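Local atomic coordinates of uncharacterized protein (Neisseria gonorrhoeae, PDB entry 5V77), a protein that is of unknown function and belongs to the NGO_1070-like family, folding as an all-antiparallel beta protein that pairs with a second copy. Residues Asp26-Thr38 and Phe44-Lys56. Numbering follows the deposited sequence.
With SO4 (sulfate ion), chain C.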
ATOM      1  N   ASP A  26      -9.185   7.351   6.678  1.00 32.34           N
ATOM      2  CA  ASP A  26      -8.906   7.933   7.987  1.00 47.49           C
ATOM      3  C   ASP A  26      -7.540   8.610   8.007  1.00 41.08           C
ATOM      4  O   ASP A  26      -6.714   8.342   8.879  1.00 24.29           O
ATOM      5  CB  ASP A  26      -8.989   6.872   9.087  1.00 83.64           C
ATOM      6  CG  ASP A  26     -10.355   6.259   9.183  1.00124.94           C
ATOM      7  OD1 ASP A  26     -11.330   7.026   9.110  1.00149.65           O
ATOM      8  OD2 ASP A  26     -10.457   5.022   9.316  1.00138.20           O
ATOM      9  N   ASN A  27      -7.290   9.476   7.008  1.00 30.14           N
ATOM     10  CA  ASN A  27      -6.051  10.246   6.968  1.00 25.18           C
ATOM     11  C   ASN A  27      -4.835   9.321   6.954  1.00 24.03           C
ATOM     12  O   ASN A  27      -3.823   9.585   7.605  1.00 24.83           O
ATOM     13  CB  ASN A  27      -5.985  11.221   8.143  1.00 38.31           C
ATOM     14  CG  ASN A  27      -6.923  12.398   7.967  1.00 52.33           C
ATOM     15  OD1 ASN A  27      -6.953  13.026   6.908  1.00 51.13           O
ATOM     16  ND2 ASN A  27      -7.700  12.699   9.002  1.00 54.69           N
ATOM     17  N   GLY A  28      -4.950   8.218   6.225  1.00 22.56           N
ATOM     18  CA  GLY A  28      -3.866   7.270   6.068  1.00 23.64           C
ATOM     19  C   GLY A  28      -3.725   6.238   7.169  1.00 23.19           C
ATOM     20  O   GLY A  28      -2.871   5.352   7.046  1.00 21.47           O
ATOM     21  N   ASN A  29      -4.534   6.307   8.230  1.00 22.18           N
ATOM     22  CA  ASN A  29      -4.386   5.390   9.363  1.00 22.71           C
ATOM     23  C   ASN A  29      -5.026   4.031   9.138  1.00 24.05           C
ATOM     24  O   ASN A  29      -4.790   3.110   9.949  1.00 24.04           O
ATOM     25  CB  ASN A  29      -4.982   6.008  10.636  1.00 24.66           C
ATOM     26  CG  ASN A  29      -4.170   7.181  11.154  1.00 31.94           C
ATOM     27  OD1 ASN A  29      -3.061   7.455  10.675  1.00 25.91           O
ATOM     28  ND2 ASN A  29      -4.709   7.878  12.145  1.00 30.76           N
ATOM     29  N   THR A  30      -5.852   3.893   8.098  1.00 20.54           N
ATOM     30  CA  THR A  30      -6.627   2.685   7.863  1.00 19.93           C
ATOM     31  C   THR A  30      -6.437   2.242   6.427  1.00 20.48           C
ATOM     32  O   THR A  30      -6.395   3.079   5.507  1.00 20.66           O
ATOM     33  CB  THR A  30      -8.113   2.921   8.141  1.00 21.95           C
ATOM     34  OG1 THR A  30      -8.272   3.218   9.521  1.00 23.45           O
ATOM     35  CG2 THR A  30      -8.954   1.676   7.788  1.00 25.96           C
ATOM     36  N   LEU A  31      -6.305   0.928   6.243  1.00 18.42           N
ATOM     37  CA  LEU A  31      -6.309   0.304   4.927  1.00 17.72           C
ATOM     38  C   LEU A  31      -7.512  -0.614   4.815  1.00 20.09           C
ATOM     39  O   LEU A  31      -7.747  -1.450   5.704  1.00 21.33           O
ATOM     40  CB  LEU A  31      -5.032  -0.507   4.685  1.00 21.01           C
ATOM     41  CG  LEU A  31      -3.822   0.309   4.220  1.00 25.11           C
ATOM     42  CD1 LEU A  31      -2.597  -0.561   4.309  1.00 29.45           C
ATOM     43  CD2 LEU A  31      -4.047   0.782   2.777  1.00 22.89           C
ATOM     44  N   THR A  32      -8.257  -0.488   3.720  1.00 18.52           N
ATOM     45  CA  THR A  32      -9.385  -1.381   3.474  1.00 18.46           C
ATOM     46  C   THR A  32      -9.138  -2.133   2.179  1.00 19.06           C
ATOM     47  O   THR A  32      -8.818  -1.529   1.142  1.00 21.24           O
ATOM     48  CB  THR A  32     -10.713  -0.615   3.416  1.00 19.19           C
ATOM     49  OG1 THR A  32     -10.888   0.104   4.646  1.00 20.62           O
ATOM     50  CG2 THR A  32     -11.910  -1.592   3.245  1.00 20.30           C
ATOM     51  N   LEU A  33      -9.272  -3.446   2.252  1.00 18.12           N
ATOM     52  CA  LEU A  33      -9.155  -4.329   1.102  1.00 19.44           C
ATOM     53  C   LEU A  33     -10.557  -4.778   0.729  1.00 20.37           C
ATOM     54  O   LEU A  33     -11.302  -5.223   1.602  1.00 18.94           O
ATOM     55  CB  LEU A  33      -8.277  -5.537   1.442  1.00 21.42           C
ATOM     56  CG  LEU A  33      -6.758  -5.365   1.370  1.00 22.97           C
ATOM     57  CD1 LEU A  33      -6.276  -4.299   2.350  1.00 25.79           C
ATOM     58  CD2 LEU A  33      -6.065  -6.690   1.682  1.00 23.79           C
ATOM     59  N   SER A  34     -10.930  -4.647  -0.549  1.00 19.10           N
ATOM     60  CA  SER A  34     -12.281  -5.004  -0.966  1.00 20.15           C
ATOM     61  C   SER A  34     -12.251  -6.162  -1.947  1.00 22.19           C
ATOM     62  O   SER A  34     -11.338  -6.265  -2.774  1.00 23.16           O
ATOM     63  CB  SER A  34     -13.009  -3.819  -1.590  1.00 25.34           C
ATOM     64  OG  SER A  34     -13.183  -2.808  -0.607  1.00 30.78           O
ATOM     65  N   PHE A  35     -13.298  -6.996  -1.874  1.00 22.08           N
ATOM     66  CA  PHE A  35     -13.315  -8.294  -2.531  1.00 23.17           C
ATOM     67  C   PHE A  35     -14.646  -8.537  -3.222  1.00 24.97           C
ATOM     68  O   PHE A  35     -15.697  -8.106  -2.741  1.00 25.51           O
ATOM     69  CB  PHE A  35     -13.102  -9.436  -1.528  1.00 23.22           C
ATOM     70  CG  PHE A  35     -11.827  -9.324  -0.741  1.00 23.36           C
ATOM     71  CD1 PHE A  35     -11.782  -8.553   0.420  1.00 21.79           C
ATOM     72  CD2 PHE A  35     -10.679  -9.998  -1.154  1.00 23.58           C
ATOM     73  CE1 PHE A  35     -10.600  -8.448   1.167  1.00 23.09           C
ATOM     74  CE2 PHE A  35      -9.500  -9.908  -0.421  1.00 28.07           C
ATOM     75  CZ  PHE A  35      -9.453  -9.132   0.737  1.00 25.09           C
ATOM     76  N   THR A  36     -14.588  -9.257  -4.341  1.00 26.32           N
ATOM     77  CA  THR A  36     -15.746  -9.899  -4.957  1.00 28.54           C
ATOM     78  C   THR A  36     -15.683 -11.403  -4.719  1.00 30.52           C
ATOM     79  O   THR A  36     -14.650 -11.954  -4.325  1.00 30.23           O
ATOM     80  CB  THR A  36     -15.805  -9.627  -6.469  1.00 30.32           C
ATOM     81  OG1 THR A  36     -14.609 -10.135  -7.089  1.00 30.19           O
ATOM     82  CG2 THR A  36     -15.936  -8.131  -6.749  1.00 30.19           C
ATOM     83  N   ASP A  37     -16.814 -12.068  -4.962  1.00 31.44           N
ATOM     84  CA  ASP A  37     -16.845 -13.521  -4.976  1.00 37.80           C
ATOM     85  C   ASP A  37     -16.323 -14.020  -6.321  1.00 39.52           C
ATOM     86  O   ASP A  37     -16.174 -13.257  -7.279  1.00 45.61           O
ATOM     87  CB  ASP A  37     -18.262 -14.042  -4.714  1.00 39.91           C
ATOM     88  CG  ASP A  37     -19.199 -13.826  -5.893  1.00 48.66           C
ATOM     89  OD1 ASP A  37     -19.121 -14.598  -6.872  1.00 58.24           O
ATOM     90  OD2 ASP A  37     -20.039 -12.902  -5.836  1.00 48.48           O
ATOM     91  N   THR A  38     -16.017 -15.312  -6.382  1.00 46.38           N
ATOM     92  CA  THR A  38     -15.447 -15.886  -7.594  1.00 50.67           C
ATOM     93  C   THR A  38     -16.449 -16.753  -8.351  1.00 65.19           C
ATOM     94  O   THR A  38     -16.047 -17.559  -9.195  1.00 74.38           O
ATOM     95  CB  THR A  38     -14.178 -16.675  -7.257  1.00 53.23           C
ATOM     96  OG1 THR A  38     -14.490 -17.715  -6.323  1.00 55.35           O
ATOM     97  CG2 THR A  38     -13.115 -15.737  -6.625  1.00 46.49           C
ATOM     98  N   PHE A  44     -18.470  -8.840  -2.462  1.00 29.21           N
ATOM     99  CA  PHE A  44     -18.592  -9.743  -1.320  1.00 32.16           C
ATOM    100  C   PHE A  44     -18.365  -9.009  -0.005  1.00 28.64           C
ATOM    101  O   PHE A  44     -19.244  -9.018   0.866  1.00 28.43           O
ATOM    102  CB  PHE A  44     -17.639 -10.943  -1.465  1.00 34.91           C
ATOM    103  CG  PHE A  44     -17.641 -11.868  -0.263  1.00 32.03           C
ATOM    104  CD1 PHE A  44     -18.730 -12.680   0.003  1.00 38.19           C
ATOM    105  CD2 PHE A  44     -16.559 -11.901   0.607  1.00 34.86           C
ATOM    106  CE1 PHE A  44     -18.732 -13.525   1.104  1.00 37.16           C
ATOM    107  CE2 PHE A  44     -16.559 -12.736   1.709  1.00 32.28           C
ATOM    108  CZ  PHE A  44     -17.642 -13.547   1.954  1.00 34.22           C
ATOM    109  N   GLY A  45     -17.226  -8.358   0.177  1.00 21.98           N
ATOM    110  CA  GLY A  45     -17.003  -7.711   1.451  1.00 19.68           C
ATOM    111  C   GLY A  45     -15.613  -7.126   1.542  1.00 21.88           C
ATOM    112  O   GLY A  45     -14.975  -6.841   0.524  1.00 20.92           O
ATOM    113  N   TYR A  46     -15.170  -6.911   2.775  1.00 18.12           N
ATOM    114  CA  TYR A  46     -13.953  -6.119   2.948  1.00 19.12           C
ATOM    115  C   TYR A  46     -13.228  -6.559   4.208  1.00 22.50           C
ATOM    116  O   TYR A  46     -13.826  -7.135   5.122  1.00 21.15           O
ATOM    117  CB  TYR A  46     -14.271  -4.619   3.026  1.00 17.74           C
ATOM    118  CG  TYR A  46     -15.132  -4.236   4.218  1.00 19.02           C
ATOM    119  CD1 TYR A  46     -14.565  -4.022   5.483  1.00 19.51           C
ATOM    120  CD2 TYR A  46     -16.514  -4.090   4.082  1.00 19.21           C
ATOM    121  CE1 TYR A  46     -15.362  -3.680   6.583  1.00 21.29           C
ATOM    122  CE2 TYR A  46     -17.315  -3.750   5.173  1.00 18.28           C
ATOM    123  CZ  TYR A  46     -16.732  -3.542   6.412  1.00 20.59           C
ATOM    124  OH  TYR A  46     -17.532  -3.210   7.488  1.00 23.03           O
ATOM    125  N   ILE A  47     -11.929  -6.281   4.243  1.00 20.90           N
ATOM    126  CA  ILE A  47     -11.122  -6.400   5.457  1.00 15.86           C
ATOM    127  C   ILE A  47     -10.590  -5.016   5.770  1.00 21.95           C
ATOM    128  O   ILE A  47      -9.928  -4.392   4.927  1.00 21.40           O
ATOM    129  CB  ILE A  47      -9.963  -7.394   5.282  1.00 21.79           C
ATOM    130  CG1 ILE A  47     -10.507  -8.792   5.020  1.00 20.76           C
ATOM    131  CG2 ILE A  47      -9.057  -7.379   6.526  1.00 22.30           C
ATOM    132  CD1 ILE A  47      -9.422  -9.781   4.565  1.00 22.32           C
ATOM    133  N   LYS A  48     -10.866  -4.543   6.977  1.00 18.12           N
ATOM    134  CA  LYS A  48     -10.481  -3.198   7.402  1.00 21.99           C
ATOM    135  C   LYS A  48      -9.353  -3.301   8.424  1.00 22.10           C
ATOM    136  O   LYS A  48      -9.525  -3.918   9.485  1.00 22.97           O
ATOM    137  CB  LYS A  48     -11.682  -2.472   8.002  1.00 19.35           C
ATOM    138  CG  LYS A  48     -11.384  -1.034   8.499  1.00 22.63           C
ATOM    139  CD  LYS A  48     -12.644  -0.460   9.162  1.00 32.32           C
ATOM    140  CE  LYS A  48     -12.384   0.855   9.878  1.00 40.65           C
ATOM    141  NZ  LYS A  48     -13.661   1.424  10.443  1.00 36.74           N
ATOM    142  N   CYS A  49      -8.212  -2.699   8.108  1.00 18.84           N
ATOM    143  CA  CYS A  49      -7.019  -2.754   8.956  1.00 17.85           C
ATOM    144  C   CYS A  49      -6.860  -1.366   9.563  1.00 20.96           C
ATOM    145  O   CYS A  49      -6.465  -0.433   8.867  1.00 20.72           O
ATOM    146  CB  CYS A  49      -5.804  -3.156   8.132  1.00 20.33           C
ATOM    147  SG  CYS A  49      -6.039  -4.776   7.271  1.00 22.82           S
ATOM    148  N   SER A  50      -7.193  -1.211  10.847  1.00 18.11           N
ATOM    149  CA  SER A  50      -7.212   0.110  11.477  1.00 17.36           C
ATOM    150  C   SER A  50      -5.954   0.355  12.305  1.00 26.03           C
ATOM    151  O   SER A  50      -5.562  -0.494  13.117  1.00 24.90           O
ATOM    152  CB  SER A  50      -8.443   0.279  12.376  1.00 25.69           C
ATOM    153  OG  SER A  50      -9.621   0.119  11.610  1.00 31.75           O
ATOM    154  N   ASN A  51      -5.363   1.545  12.125  1.00 25.07           N
ATOM    155  CA  ASN A  51      -4.120   1.956  12.776  1.00 23.26           C
ATOM    156  C   ASN A  51      -2.987   1.077  12.274  1.00 26.93           C
ATOM    157  O   ASN A  51      -2.510   0.165  12.960  1.00 22.48           O
ATOM    158  CB  ASN A  51      -4.263   1.937  14.309  1.00 25.37           C
ATOM    159  CG  ASN A  51      -5.230   2.985  14.787  1.00 35.47           C
ATOM    160  OD1 ASN A  51      -5.606   3.876  14.015  1.00 31.90           O
ATOM    161  ND2 ASN A  51      -5.662   2.889  16.040  1.00 33.48           N
ATOM    162  N   ILE A  52      -2.554   1.367  11.049  1.00 21.24           N
ATOM    163  CA  ILE A  52      -1.586   0.535  10.353  1.00 25.60           C
ATOM    164  C   ILE A  52      -0.243   0.572  11.053  1.00 24.95           C
ATOM    165  O   ILE A  52       0.264   1.641  11.424  1.00 24.25           O
ATOM    166  CB  ILE A  52      -1.444   1.017   8.904  1.00 25.54           C
ATOM    167  CG1 ILE A  52      -2.778   0.845   8.191  1.00 28.18           C
ATOM    168  CG2 ILE A  52      -0.318   0.256   8.185  1.00 30.52           C
ATOM    169  CD1 ILE A  52      -3.187  -0.561   8.027  1.00 30.54           C
ATOM    170  N   LEU A  53       0.355  -0.605  11.212  1.00 22.19           N
ATOM    171  CA  LEU A  53       1.725  -0.729  11.676  1.00 22.69           C
ATOM    172  C   LEU A  53       2.667  -0.921  10.504  1.00 24.49           C
ATOM    173  O   LEU A  53       3.599  -0.135  10.336  1.00 25.90           O
ATOM    174  CB  LEU A  53       1.858  -1.889  12.675  1.00 22.89           C
ATOM    175  CG  LEU A  53       0.892  -1.715  13.850  1.00 29.16           C
ATOM    176  CD1 LEU A  53       0.905  -2.936  14.740  1.00 31.12           C
ATOM    177  CD2 LEU A  53       1.237  -0.469  14.636  1.00 33.47           C
ATOM    178  N   ASN A  54       2.428  -1.926   9.665  1.00 23.42           N
ATOM    179  CA  ASN A  54       3.166  -1.957   8.413  1.00 27.59           C
ATOM    180  C   ASN A  54       2.321  -2.591   7.318  1.00 24.61           C
ATOM    181  O   ASN A  54       1.350  -3.312   7.576  1.00 27.72           O
ATOM    182  CB  ASN A  54       4.502  -2.682   8.562  1.00 35.06           C
ATOM    183  CG  ASN A  54       4.354  -4.014   9.228  1.00 48.31           C
ATOM    184  OD1 ASN A  54       3.859  -4.962   8.627  1.00 60.22           O
ATOM    185  ND2 ASN A  54       4.767  -4.093  10.488  1.00 53.18           N
ATOM    186  N   PHE A  55       2.706  -2.283   6.080  1.00 25.19           N
ATOM    187  CA  PHE A  55       2.058  -2.806   4.885  0.55 25.03           C
ATOM    188  C   PHE A  55       3.161  -3.192   3.910  1.00 25.83           C
ATOM    189  O   PHE A  55       4.011  -2.362   3.589  1.00 26.53           O
ATOM    190  CB  PHE A  55       1.110  -1.742   4.300  0.55 22.64           C
ATOM    191  CG  PHE A  55       0.541  -2.066   2.940  0.55 21.49           C
ATOM    192  CD1 PHE A  55       0.395  -3.370   2.498  0.55 21.86           C
ATOM    193  CD2 PHE A  55       0.148  -1.040   2.101  0.55 23.17           C
ATOM    194  CE1 PHE A  55      -0.116  -3.635   1.244  0.55 23.97           C
ATOM    195  CE2 PHE A  55      -0.375  -1.303   0.852  0.55 23.05           C
ATOM    196  CZ  PHE A  55      -0.505  -2.602   0.425  0.55 23.33           C
ATOM    197  N   LYS A  56       3.140  -4.432   3.431  1.00 22.32           N
ATOM    198  CA  LYS A  56       4.129  -4.893   2.463  1.00 25.00           C
ATOM    199  C   LYS A  56       3.413  -5.532   1.284  1.00 26.18           C
ATOM    200  O   LYS A  56       2.511  -6.352   1.473  1.00 25.02           O
ATOM    201  CB  LYS A  56       5.103  -5.894   3.099  1.00 29.33           C
TER
HETATM  202  S   SO4 C 200      -7.325   9.609   3.654  0.88 88.03           S
HETATM  203  O1  SO4 C 200      -8.580   9.940   4.340  0.88 82.24           O
HETATM  204  O2  SO4 C 200      -6.796   8.323   4.111  0.88 72.07           O
HETATM  205  O3  SO4 C 200      -7.573   9.521   2.217  0.88 98.07           O
HETATM  206  O4  SO4 C 200      -6.338  10.661   3.902  0.88 83.71           O
HETATM  207  O   HOH W   1      -7.541   4.091  12.054  1.00 56.52           O
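The Phe35 ring turns its edge to the partner strand, Gly45 O and Ile47 N lying in its plane; Ile47 CD1 reaches its CE1 obliquely at 3.8 Å. Phe55 takes Leu31 CD1 obliquely, 3.6 Å from its CD2, and Ile52 CD1 meets the same methyl, the branched chains of Leu31 and Ile52 crossing at about a right angle. Apolar side chains suit these places because all five residues are buried.

Paired backbone bonds tie Leu31 to Cys49 and Leu33 to Ile47 in this beta hairpin; near its connecting loop Phe44 and Gly45 both face Phe35, a classic beta bulge. Thr30, Thr32, Tyr46 and Lys48 share the sheet face opposite Leu31, Phe35 and Ile47. There Thr32 CG2 touches Tyr46 CB, itself 3.3 Å from Leu33 O. In Thr30, chi1 of -64° sets OG1 beside the backbone N and carries CG2 onto Lys48 CG, 3.7 Å away; lysine offers aliphatic length here though exposed. Thr30 OG1 donates to Asp26 OD2 at 2.8 Å and accepts from a water that also donates to Asn51 OD1, while Asn51 ND2 bonds Glu104. Asn29, closing the type I' turn begun at Asp26, accepts Ile52 N at its O, 3.0 Å, where the second strand turns its corner.

Strand 17-25 flanks strand 30-37, and strand 105-109 flanks strand 44-50; Leu33, Ile47 and Cys49 pack on Ile91 of strand 89-94, while Asn54 and Phe55 continue the sheet into the second subunit.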